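Local coordinates for interferon (Danio rerio, PDB 3PIV), which probably acts as a secreted antiviral cytokine of the type I interferon family, binding cell-surface cytokine receptors, at residues R9-I12 and I13-E16; S17-L20 and L21-M24; M66-R69 and E70-S74; A107-E110 and S111-R115; K125-K129 and K130-A134. All coordinates share one frame; numbering follows the deposited sequence.

Contact 1 (R9-I12 and I13-E16); sequences RYRI and ITTE
Two donors of Thr-15 grip the carbonyl oxygen of Arg-11: its backbone N at 2.8 Å from Arg-11 O and its OG1 at 3.1 Å from the same atom. These are the first two turns of helix 10-23, the opening helix of the interferon bundle. The amide bond is nearly straight, 168° at the hydrogen, whereas the hydroxyl comes from well above the carbonyl plane, 39° out of it. Thr-15 reaches the oxygen because OG1 stands beside its own backbone N, chi1 -65°, which lets a threonine hide its hydroxyl against the preceding turn. Thr-14 takes the same rotamer on the inner side, but its OG1 hydrogen-bonds Asp-152 of helix 134-158, and the same carboxylate forms a salt bridge with Arg-11 NH1. Arg-11 bends about CB-CG and passes obliquely by Thr-14, NH1 lying 3.7 Å from Thr-14 CG2. Tyr-10 suits the buried side: its ring packs against helices 48-66 and 134-158, with Lys-92 of helix 79-101 also in touch, and Thr-14 OG1 sits near the ring plane at the edge, 3.6 Å from Tyr-10 CD2. On the outer side Ile-12 and Glu-16 run side by side, an aliphatic branch against an acid whose extended chain keeps its charge at the surface; here Ile-12 CG2 approaches Glu-16 CD to 3.9 Å.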
# COMPACT_ATOMS: atom_id res chain seq x y z
N ARG A 9 -10.23 12.45 -7.42
CA ARG A 9 -11.17 11.57 -6.75
C ARG A 9 -10.47 10.42 -6.02
O ARG A 9 -11.07 9.38 -5.76
CB ARG A 9 -12.20 11.04 -7.74
CG ARG A 9 -13.22 12.10 -8.19
CD ARG A 9 -14.12 11.61 -9.34
NE ARG A 9 -15.02 10.51 -8.95
CZ ARG A 9 -14.95 9.28 -9.43
NH1 ARG A 9 -14.03 8.97 -10.34
NH2 ARG A 9 -15.81 8.35 -9.02
N TYR A 10 -9.21 10.64 -5.65
CA TYR A 10 -8.41 9.61 -5.00
C TYR A 10 -9.02 9.22 -3.66
O TYR A 10 -8.89 8.08 -3.22
CB TYR A 10 -6.96 10.09 -4.80
CG TYR A 10 -6.00 8.96 -4.52
CD1 TYR A 10 -5.23 8.40 -5.54
CD2 TYR A 10 -5.87 8.42 -3.24
CE1 TYR A 10 -4.35 7.36 -5.29
CE2 TYR A 10 -5.00 7.38 -2.98
CZ TYR A 10 -4.24 6.85 -4.01
OH TYR A 10 -3.38 5.82 -3.76
N ARG A 11 -9.67 10.17 -3.01
CA ARG A 11 -10.31 9.93 -1.73
C ARG A 11 -11.28 8.77 -1.88
O ARG A 11 -11.48 7.98 -0.97
CB ARG A 11 -11.03 11.20 -1.25
CG ARG A 11 -11.72 11.07 0.10
CD ARG A 11 -10.73 10.75 1.21
NE ARG A 11 -11.43 10.38 2.44
CZ ARG A 11 -10.85 10.01 3.58
NH1 ARG A 11 -9.52 9.95 3.67
NH2 ARG A 11 -11.60 9.70 4.63
N ILE A 12 -11.85 8.64 -3.07
CA ILE A 12 -12.73 7.51 -3.37
C ILE A 12 -12.01 6.15 -3.25
O ILE A 12 -12.57 5.19 -2.71
CB ILE A 12 -13.32 7.64 -4.78
CG1 ILE A 12 -14.17 8.90 -4.87
CG2 ILE A 12 -14.09 6.39 -5.15
CD1 ILE A 12 -15.15 9.04 -3.75
N ILE A 13 -10.79 6.08 -3.77
CA ILE A 13 -9.99 4.86 -3.69
C ILE A 13 -9.69 4.58 -2.23
O ILE A 13 -9.78 3.44 -1.77
CB ILE A 13 -8.63 5.02 -4.41
CG1 ILE A 13 -8.84 5.22 -5.91
CG2 ILE A 13 -7.74 3.82 -4.16
CD1 ILE A 13 -9.97 4.40 -6.51
N THR A 14 -9.34 5.65 -1.52
CA THR A 14 -9.03 5.55 -0.10
C THR A 14 -10.19 5.00 0.70
O THR A 14 -10.03 4.06 1.47
CB THR A 14 -8.64 6.93 0.47
OG1 THR A 14 -7.46 7.42 -0.20
CG2 THR A 14 -8.40 6.83 1.96
N THR A 15 -11.36 5.60 0.53
CA THR A 15 -12.56 5.18 1.25
C THR A 15 -12.96 3.73 0.93
O THR A 15 -13.13 2.91 1.83
CB THR A 15 -13.74 6.10 0.89
OG1 THR A 15 -13.47 7.42 1.37
CG2 THR A 15 -15.01 5.57 1.52
N GLU A 16 -13.12 3.43 -0.35
CA GLU A 16 -13.53 2.08 -0.73
C GLU A 16 -12.51 1.03 -0.28
O GLU A 16 -12.88 -0.01 0.26
CB GLU A 16 -13.79 1.99 -2.23
CG GLU A 16 -14.88 2.92 -2.72
CD GLU A 16 -15.22 2.74 -4.20
OE1 GLU A 16 -14.37 2.24 -4.97
OE2 GLU A 16 -16.35 3.10 -4.60

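Contact 2 (S17-L20 and L21-M24); sequences SLNL and LKNM
Met-24 folds back over the carbonyl of Leu-20, its methyl CE 3.7 Å from Leu-20 O, near the end of helix 10-23. Its CG lies between the backbone N and the carbonyl carbon, chi1 62°, and a turn about CG-SD, chi3 73°, brings CE back toward the helix. The flexible thioether suits a buried place that an unbranched, apolar chain can fill by bending; Trp-77, Thr-81 and Met-66 lie round it. Leu-21, one turn beyond Ser-17, is buried against Met-66, Tyr-28 and the chain of Lys-145, while its CB rests 3.4 Å from Ser-17 O. On the outer side Asn-19, Lys-22 and Asn-23 point the same way, as polar residues should on the exposed flank of an amphipathic helix. The Asn-19 and Asn-23 amides lie alongside each other, their planes steeply inclined. Four successive i to i+4 backbone bonds run beneath, from Leu-21 N to Ser-17 O (2.9 Å) as far as Met-24 N to Leu-20 O (2.9 Å), the last more bent, 133° at hydrogen. The four helical bonds thus satisfy the amides of 21-24, while Leu-21 O, near the helix end, takes Arg-141 as partner.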
# COMPACT_ATOMS: atom_id res chain seq x y z
N SER A 17 -11.22 1.31 -0.47
CA SER A 17 -10.19 0.32 -0.12
C SER A 17 -10.12 0.07 1.39
O SER A 17 -10.00 -1.08 1.83
CB SER A 17 -8.80 0.70 -0.68
OG SER A 17 -8.26 1.83 -0.03
N LEU A 18 -10.21 1.15 2.17
CA LEU A 18 -10.26 1.04 3.62
C LEU A 18 -11.51 0.32 4.08
O LEU A 18 -11.49 -0.41 5.06
CB LEU A 18 -10.19 2.43 4.29
CG LEU A 18 -8.80 3.08 4.28
CD1 LEU A 18 -8.88 4.55 4.70
CD2 LEU A 18 -7.84 2.29 5.19
N ASN A 19 -12.60 0.52 3.35
CA ASN A 19 -13.80 -0.26 3.58
C ASN A 19 -13.61 -1.76 3.40
O ASN A 19 -14.08 -2.56 4.22
CB ASN A 19 -14.94 0.23 2.71
CG ASN A 19 -16.06 0.80 3.52
OD1 ASN A 19 -16.77 0.08 4.23
ND2 ASN A 19 -16.22 2.13 3.46
N LEU A 20 -12.94 -2.16 2.32
CA LEU A 20 -12.73 -3.58 2.07
C LEU A 20 -11.77 -4.14 3.10
O LEU A 20 -11.96 -5.26 3.59
CB LEU A 20 -12.18 -3.81 0.67
CG LEU A 20 -13.09 -3.31 -0.46
CD1 LEU A 20 -12.31 -3.11 -1.74
CD2 LEU A 20 -14.25 -4.26 -0.66
N LEU A 21 -10.76 -3.34 3.45
CA LEU A 21 -9.76 -3.76 4.42
C LEU A 21 -10.41 -3.97 5.80
O LEU A 21 -10.06 -4.90 6.54
CB LEU A 21 -8.62 -2.73 4.51
CG LEU A 21 -7.37 -3.25 5.22
CD1 LEU A 21 -6.63 -4.27 4.33
CD2 LEU A 21 -6.44 -2.13 5.61
N LYS A 22 -11.35 -3.09 6.12
CA LYS A 22 -12.10 -3.21 7.36
C LYS A 22 -13.05 -4.40 7.32
O LYS A 22 -13.13 -5.17 8.29
CB LYS A 22 -12.89 -1.94 7.63
CG LYS A 22 -13.67 -1.98 8.94
CD LYS A 22 -14.48 -0.70 9.14
CE LYS A 22 -15.48 -0.49 8.00
NZ LYS A 22 -16.19 0.83 8.13
N ASN A 23 -13.77 -4.58 6.21
CA ASN A 23 -14.79 -5.64 6.16
C ASN A 23 -14.30 -7.08 5.89
O ASN A 23 -15.04 -8.03 6.12
CB ASN A 23 -15.92 -5.24 5.20
CG ASN A 23 -16.63 -3.96 5.66
OD1 ASN A 23 -17.21 -3.22 4.85
ND2 ASN A 23 -16.58 -3.70 6.96
N MET A 24 -13.06 -7.25 5.44
CA MET A 24 -12.55 -8.59 5.14
C MET A 24 -12.30 -9.43 6.39
O MET A 24 -12.22 -10.65 6.32
CB MET A 24 -11.28 -8.54 4.27
CG MET A 24 -10.05 -7.85 4.89
SD MET A 24 -8.54 -8.07 3.90
CE MET A 24 -8.84 -7.01 2.50

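Contact 3 (M66-R69 and E70-S74); sequences MDAR and EHMNS
The methyl of Ala-68 lies near the plane of the His-71 imidazole at its edge, 4.2 Å from His-71 ND1, and Glu-70 CG sits 3.5 Å above one face, offset toward the rim. A flat ring suits a place where it can be stacked by Tyr-132 and still reach the partly exposed surface. The chain turns tightly after helix 48-66. Asp-67 is the centre of an inverse gamma turn, and a short 3-10 stretch at Arg-69 and Glu-70 follows, with His-71 N bonded to Ala-68 O at 2.7 Å and Met-72 N to Arg-69 O at 3.1 Å. Both donors stand well above the carbonyl planes. Glu-70 curls back over the turn: CG takes the position between N and carbonyl carbon, chi1 79°, and a second bend at chi2 turns the carboxylate back over Ala-68. A water then donates to Glu-70 OE2 (2.7 Å) and to Asp-67 O (3.1 Å), bridging the turn. Met-72 instead is extended beyond CG; its CE reaches 3.4 Å from Met-66 O and packs near Ala-68 CB. Arg-69 forms salt bridges through NE with Asp-67 OD1 and through NH2 with Glu-83 of helix 79-101. Trp-137 of helix 134-158 touches Ala-68 and Met-72, and Trp-77 touches Met-66 and Met-72, in this loop between helices 48-66 and 79-101.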
# COMPACT_ATOMS: atom_id res chain seq x y z
N MET A 66 -0.61 -8.68 -0.40
CA MET A 66 -1.94 -9.16 -0.00
C MET A 66 -2.42 -10.31 -0.89
O MET A 66 -3.34 -11.02 -0.53
CB MET A 66 -2.96 -8.02 -0.02
CG MET A 66 -2.71 -6.95 1.06
SD MET A 66 -2.95 -7.57 2.73
CE MET A 66 -4.73 -7.62 2.87
N ASP A 67 -1.78 -10.45 -2.05
CA ASP A 67 -2.13 -11.48 -3.03
C ASP A 67 -1.50 -12.79 -2.58
O ASP A 67 -0.59 -13.29 -3.22
CB ASP A 67 -1.58 -11.06 -4.40
CG ASP A 67 -2.02 -11.99 -5.55
OD1 ASP A 67 -2.99 -12.76 -5.38
OD2 ASP A 67 -1.40 -11.94 -6.64
N ALA A 68 -1.99 -13.33 -1.46
CA ALA A 68 -1.33 -14.46 -0.81
C ALA A 68 -2.31 -15.46 -0.22
O ALA A 68 -2.10 -15.99 0.87
CB ALA A 68 -0.36 -13.95 0.28
N ARG A 69 -3.40 -15.71 -0.93
CA ARG A 69 -4.41 -16.66 -0.50
C ARG A 69 -3.79 -17.99 -0.04
O ARG A 69 -4.21 -18.56 0.95
CB ARG A 69 -5.41 -16.89 -1.63
CG ARG A 69 -4.87 -16.44 -3.01
CD ARG A 69 -4.70 -14.89 -3.23
NE ARG A 69 -5.46 -14.49 -4.41
CZ ARG A 69 -6.74 -14.10 -4.38
NH1 ARG A 69 -7.41 -14.03 -3.22
NH2 ARG A 69 -7.35 -13.78 -5.52
N GLU A 70 -2.77 -18.44 -0.76
CA GLU A 70 -2.07 -19.67 -0.43
C GLU A 70 -1.42 -19.66 0.96
O GLU A 70 -1.05 -20.72 1.47
CB GLU A 70 -1.02 -19.99 -1.51
CG GLU A 70 0.29 -19.19 -1.43
CD GLU A 70 0.25 -17.87 -2.20
OE1 GLU A 70 -0.78 -17.16 -2.17
OE2 GLU A 70 1.28 -17.53 -2.83
N HIS A 71 -1.32 -18.49 1.59
CA HIS A 71 -0.72 -18.35 2.93
C HIS A 71 -1.67 -17.78 3.97
O HIS A 71 -1.23 -17.23 4.98
CB HIS A 71 0.52 -17.44 2.90
CG HIS A 71 1.63 -17.97 2.05
ND1 HIS A 71 2.14 -17.28 0.97
CD2 HIS A 71 2.32 -19.13 2.11
CE1 HIS A 71 3.10 -17.99 0.41
NE2 HIS A 71 3.22 -19.12 1.08
N MET A 72 -2.97 -17.90 3.73
CA MET A 72 -3.95 -17.27 4.58
C MET A 72 -4.92 -18.24 5.27
O MET A 72 -5.98 -17.82 5.72
CB MET A 72 -4.73 -16.21 3.80
CG MET A 72 -3.89 -14.98 3.45
SD MET A 72 -4.73 -13.83 2.35
CE MET A 72 -3.68 -12.39 2.52
N ASN A 73 -4.56 -19.52 5.36
CA ASN A 73 -5.36 -20.49 6.12
C ASN A 73 -5.65 -20.01 7.52
O ASN A 73 -6.74 -20.23 8.03
CB ASN A 73 -4.64 -21.81 6.28
CG ASN A 73 -4.84 -22.73 5.12
OD1 ASN A 73 -5.63 -22.44 4.20
ND2 ASN A 73 -4.13 -23.84 5.14
N SER A 74 -4.64 -19.40 8.13
CA SER A 74 -4.72 -19.01 9.54
C SER A 74 -5.65 -17.82 9.77
O SER A 74 -5.99 -17.53 10.92
CB SER A 74 -3.33 -18.70 10.09
OG SER A 74 -2.44 -19.78 9.85
O HOH W 1 1.95 -14.93 -2.37

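Contact 4 (A107-E110 and S111-R115); sequences AHKE and SYEIR
The start of helix 111-129 is built here, with Glu-110 in the N-cap position and Tyr-112 folded back against it. Glu-110 CB lies over one face of the Tyr-112 ring, 3.6 Å from the ring centroid and 18° off its normal, a CH-pi contact. The tyrosine turns back because its CG sits between backbone N and carbonyl carbon, chi1 57°. Glu-110 CG follows over the same ring, 3.6 Å from Tyr-112 OH, and the carboxylate plane lies only 20° from that of the ring. A water links the acid to the first turn, donating to Glu-110 OE1 and accepting from Ser-111 N, both at 3.1 Å. An acid suits this end of a helix, where the first-turn N-H groups and the helix dipole would probably favour a negative charge. The helix has its first i to i+4 link in a weak bond from Ile-114 N to Glu-110 O, 3.4 Å long but straight. Lys-109 lays its aliphatic chain across Glu-113 and obliquely past Ile-114, its CD tight against Ile-114 CG1 at 3.5 Å. Lys-109 NZ stays 4.7 Å from Glu-113 OE2, not in contact. Inward, Tyr-112 OH bonds Asp-50, and the ring meets Leu-39, Met-43, Phe-54 and Leu-57.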
# COMPACT_ATOMS: atom_id res chain seq x y z
N ALA A 107 18.61 9.83 -12.79
CA ALA A 107 20.03 9.53 -12.67
C ALA A 107 20.37 8.33 -11.80
O ALA A 107 21.12 7.45 -12.20
CB ALA A 107 20.78 10.77 -12.17
N HIS A 108 19.83 8.30 -10.58
CA HIS A 108 20.04 7.18 -9.68
C HIS A 108 18.69 6.68 -9.18
O HIS A 108 17.72 7.44 -9.15
CB HIS A 108 20.89 7.59 -8.48
CG HIS A 108 22.16 8.30 -8.84
ND1 HIS A 108 22.40 9.61 -8.50
CD2 HIS A 108 23.27 7.86 -9.49
CE1 HIS A 108 23.61 9.96 -8.93
NE2 HIS A 108 24.15 8.92 -9.53
N LYS A 109 18.62 5.41 -8.79
CA LYS A 109 17.41 4.90 -8.15
C LYS A 109 17.05 5.84 -7.00
O LYS A 109 17.90 6.19 -6.17
CB LYS A 109 17.61 3.47 -7.64
CG LYS A 109 16.31 2.69 -7.52
CD LYS A 109 16.47 1.40 -6.72
CE LYS A 109 17.39 0.42 -7.43
NZ LYS A 109 17.16 -0.98 -6.96
N GLU A 110 15.80 6.29 -6.96
CA GLU A 110 15.37 7.21 -5.92
C GLU A 110 15.39 6.50 -4.57
O GLU A 110 15.11 5.30 -4.47
CB GLU A 110 13.97 7.75 -6.22
CG GLU A 110 13.90 8.72 -7.40
CD GLU A 110 14.81 9.94 -7.23
OE1 GLU A 110 15.05 10.38 -6.08
OE2 GLU A 110 15.28 10.47 -8.27
N SER A 111 15.71 7.24 -3.52
CA SER A 111 15.79 6.64 -2.20
C SER A 111 14.41 6.17 -1.73
O SER A 111 14.31 5.22 -0.95
CB SER A 111 16.38 7.63 -1.20
OG SER A 111 15.52 8.74 -1.04
N TYR A 112 13.34 6.80 -2.21
CA TYR A 112 12.02 6.35 -1.80
C TYR A 112 11.68 4.95 -2.32
O TYR A 112 11.05 4.17 -1.62
CB TYR A 112 10.92 7.37 -2.10
CG TYR A 112 10.78 7.81 -3.55
CD1 TYR A 112 10.13 7.00 -4.48
CD2 TYR A 112 11.25 9.05 -3.97
CE1 TYR A 112 9.97 7.42 -5.80
CE2 TYR A 112 11.11 9.47 -5.27
CZ TYR A 112 10.47 8.65 -6.19
OH TYR A 112 10.34 9.09 -7.49
N GLU A 113 12.11 4.63 -3.54
CA GLU A 113 11.89 3.29 -4.08
C GLU A 113 12.66 2.24 -3.28
O GLU A 113 12.14 1.17 -2.96
CB GLU A 113 12.28 3.22 -5.56
CG GLU A 113 12.18 1.81 -6.14
CD GLU A 113 12.56 1.74 -7.62
OE1 GLU A 113 12.52 2.78 -8.30
OE2 GLU A 113 12.87 0.63 -8.10
N ILE A 114 13.90 2.55 -2.94
CA ILE A 114 14.71 1.68 -2.11
C ILE A 114 14.10 1.48 -0.71
O ILE A 114 13.97 0.34 -0.24
CB ILE A 114 16.15 2.24 -1.98
CG1 ILE A 114 16.80 2.34 -3.38
CG2 ILE A 114 16.96 1.38 -1.03
CD1 ILE A 114 18.17 2.97 -3.42
N ARG A 115 13.73 2.57 -0.04
CA ARG A 115 13.20 2.49 1.31
C ARG A 115 11.85 1.78 1.36
O ARG A 115 11.65 0.92 2.21
CB ARG A 115 13.11 3.89 1.94
CG ARG A 115 14.44 4.65 1.94
CD ARG A 115 14.30 6.11 2.38
NE ARG A 115 13.80 6.23 3.76
CZ ARG A 115 13.68 7.38 4.42
NH1 ARG A 115 14.01 8.51 3.84
NH2 ARG A 115 13.22 7.39 5.66
O HOH W 2 17.49 9.72 -4.23

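Contact 5 (K125-K129 and K130-A134); sequences KILKK and KQYSA
Tyr-132 folds back over the last turn of helix 111-129, meeting Leu-127 and Lys-128 in turn. Its CB lies against the backbone O of His-71, and CG stands beside its own backbone N, chi1 -61°, which sends the ring back toward the helix. CG comes 3.8 Å from Leu-127 O, which lies over one ring face, displaced toward the rim. Farther out, CE1 packs on Leu-127 CB at 3.7 Å, while CE2 and CZ approach Lys-128 CG. At the tip, Tyr-132 OH is 3.4 Å from Lys-128 CG and equally far from CD, the two chains running side by side before the lysine leaves the hydroxyl. A tyrosine suits this place, since its ring covers apolar carbon while the residue stays partly exposed. The backbone beneath is a Schellman motif: Tyr-132 N bonds to Leu-127 O at 2.7 Å, nearly along the C=O axis, and Gln-131 N to Lys-128 O at 2.9 Å. Gln-131 adopts the positive phi, 55°, of the C-prime residue. Lys-130 N still makes a helical bond to Ile-126 O, beside which Lys-130 CG packs. Ser-133 then caps helix 134-158 at Ala-136 N. Several carbonyls at the helix end are thus satisfied by the turning chain, and the lysines gathered here would probably be favoured by the negative end of the helix dipole.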
# COMPACT_ATOMS: atom_id res chain seq x y z
N LYS A 125 9.09 -10.68 5.47
CA LYS A 125 9.95 -11.43 6.37
C LYS A 125 9.24 -11.78 7.65
O LYS A 125 9.34 -12.90 8.14
CB LYS A 125 11.22 -10.64 6.69
CG LYS A 125 12.14 -11.39 7.63
CD LYS A 125 13.46 -10.67 7.86
CE LYS A 125 14.49 -11.62 8.45
NZ LYS A 125 15.70 -10.91 8.96
N ILE A 126 8.51 -10.81 8.21
CA ILE A 126 7.78 -11.01 9.45
C ILE A 126 6.73 -12.10 9.29
O ILE A 126 6.54 -12.95 10.17
CB ILE A 126 7.09 -9.71 9.89
CG1 ILE A 126 8.11 -8.76 10.53
CG2 ILE A 126 5.94 -10.00 10.84
CD1 ILE A 126 7.61 -7.33 10.65
N LEU A 127 6.02 -12.07 8.17
CA LEU A 127 4.95 -13.04 7.93
C LEU A 127 5.54 -14.45 7.90
O LEU A 127 4.93 -15.40 8.39
CB LEU A 127 4.22 -12.72 6.62
CG LEU A 127 3.23 -11.56 6.60
CD1 LEU A 127 2.81 -11.29 5.16
CD2 LEU A 127 2.00 -11.87 7.46
N LYS A 128 6.71 -14.57 7.30
CA LYS A 128 7.39 -15.86 7.19
C LYS A 128 7.91 -16.38 8.55
O LYS A 128 7.69 -17.55 8.89
CB LYS A 128 8.51 -15.78 6.15
CG LYS A 128 8.07 -16.26 4.77
CD LYS A 128 8.43 -15.28 3.65
CE LYS A 128 9.94 -15.17 3.42
NZ LYS A 128 10.27 -14.33 2.23
N LYS A 129 8.58 -15.52 9.31
CA LYS A 129 9.07 -15.85 10.65
C LYS A 129 7.95 -16.40 11.50
O LYS A 129 8.15 -17.30 12.31
CB LYS A 129 9.63 -14.61 11.35
CG LYS A 129 11.14 -14.51 11.34
CD LYS A 129 11.58 -13.07 11.56
CE LYS A 129 13.02 -12.83 11.10
NZ LYS A 129 13.44 -11.41 11.25
N LYS A 130 6.76 -15.84 11.32
CA LYS A 130 5.62 -16.20 12.15
C LYS A 130 4.77 -17.26 11.48
O LYS A 130 3.66 -17.53 11.93
CB LYS A 130 4.76 -14.97 12.43
CG LYS A 130 5.52 -13.77 12.95
CD LYS A 130 5.50 -13.72 14.46
CE LYS A 130 5.62 -12.29 14.97
NZ LYS A 130 5.46 -12.21 16.45
N GLN A 131 5.28 -17.85 10.41
CA GLN A 131 4.54 -18.91 9.74
C GLN A 131 3.13 -18.45 9.36
O GLN A 131 2.17 -19.21 9.47
CB GLN A 131 4.44 -20.13 10.66
CG GLN A 131 5.74 -20.47 11.41
CD GLN A 131 5.49 -21.31 12.65
OE1 GLN A 131 5.87 -22.49 12.71
NE2 GLN A 131 4.85 -20.72 13.66
N TYR A 132 3.01 -17.19 8.95
CA TYR A 132 1.73 -16.65 8.44
C TYR A 132 0.60 -16.89 9.43
O TYR A 132 -0.49 -17.32 9.05
CB TYR A 132 1.39 -17.25 7.07
CG TYR A 132 2.40 -16.95 5.97
CD1 TYR A 132 2.36 -15.76 5.26
CD2 TYR A 132 3.39 -17.88 5.64
CE1 TYR A 132 3.29 -15.48 4.26
CE2 TYR A 132 4.32 -17.61 4.64
CZ TYR A 132 4.26 -16.41 3.95
OH TYR A 132 5.18 -16.13 2.95
N SER A 133 0.87 -16.61 10.70
CA SER A 133 -0.12 -16.79 11.74
C SER A 133 -1.21 -15.73 11.58
O SER A 133 -1.05 -14.79 10.82
CB SER A 133 0.54 -16.63 13.10
OG SER A 133 0.97 -15.30 13.29
N ALA A 134 -2.32 -15.89 12.29
CA ALA A 134 -3.37 -14.89 12.25
C ALA A 134 -2.87 -13.52 12.74
O ALA A 134 -3.23 -12.50 12.16
CB ALA A 134 -4.59 -15.35 13.05

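From the N terminus, contacts 1 and 2 follow each other along helix 10-23 with their centres about 12 Å apart, the first at its start and the second at its end. Contact 3 shapes the loop that leaves helix 48-66 toward helix 79-101, and it touches contact 2 where Met-66 packs on Leu-21 and Met-24. Contacts 4 and 5 stand at the two ends of helix 111-129, about 27 Å apart between centres. Each contact closes only a local turn, so they run in series and none nests or crosses. Contact 5 meets contact 3 through Tyr-132, Ser-133 and Ala-134 against His-71 and Ser-74, joining two inter-helix loops at one end of the bundle.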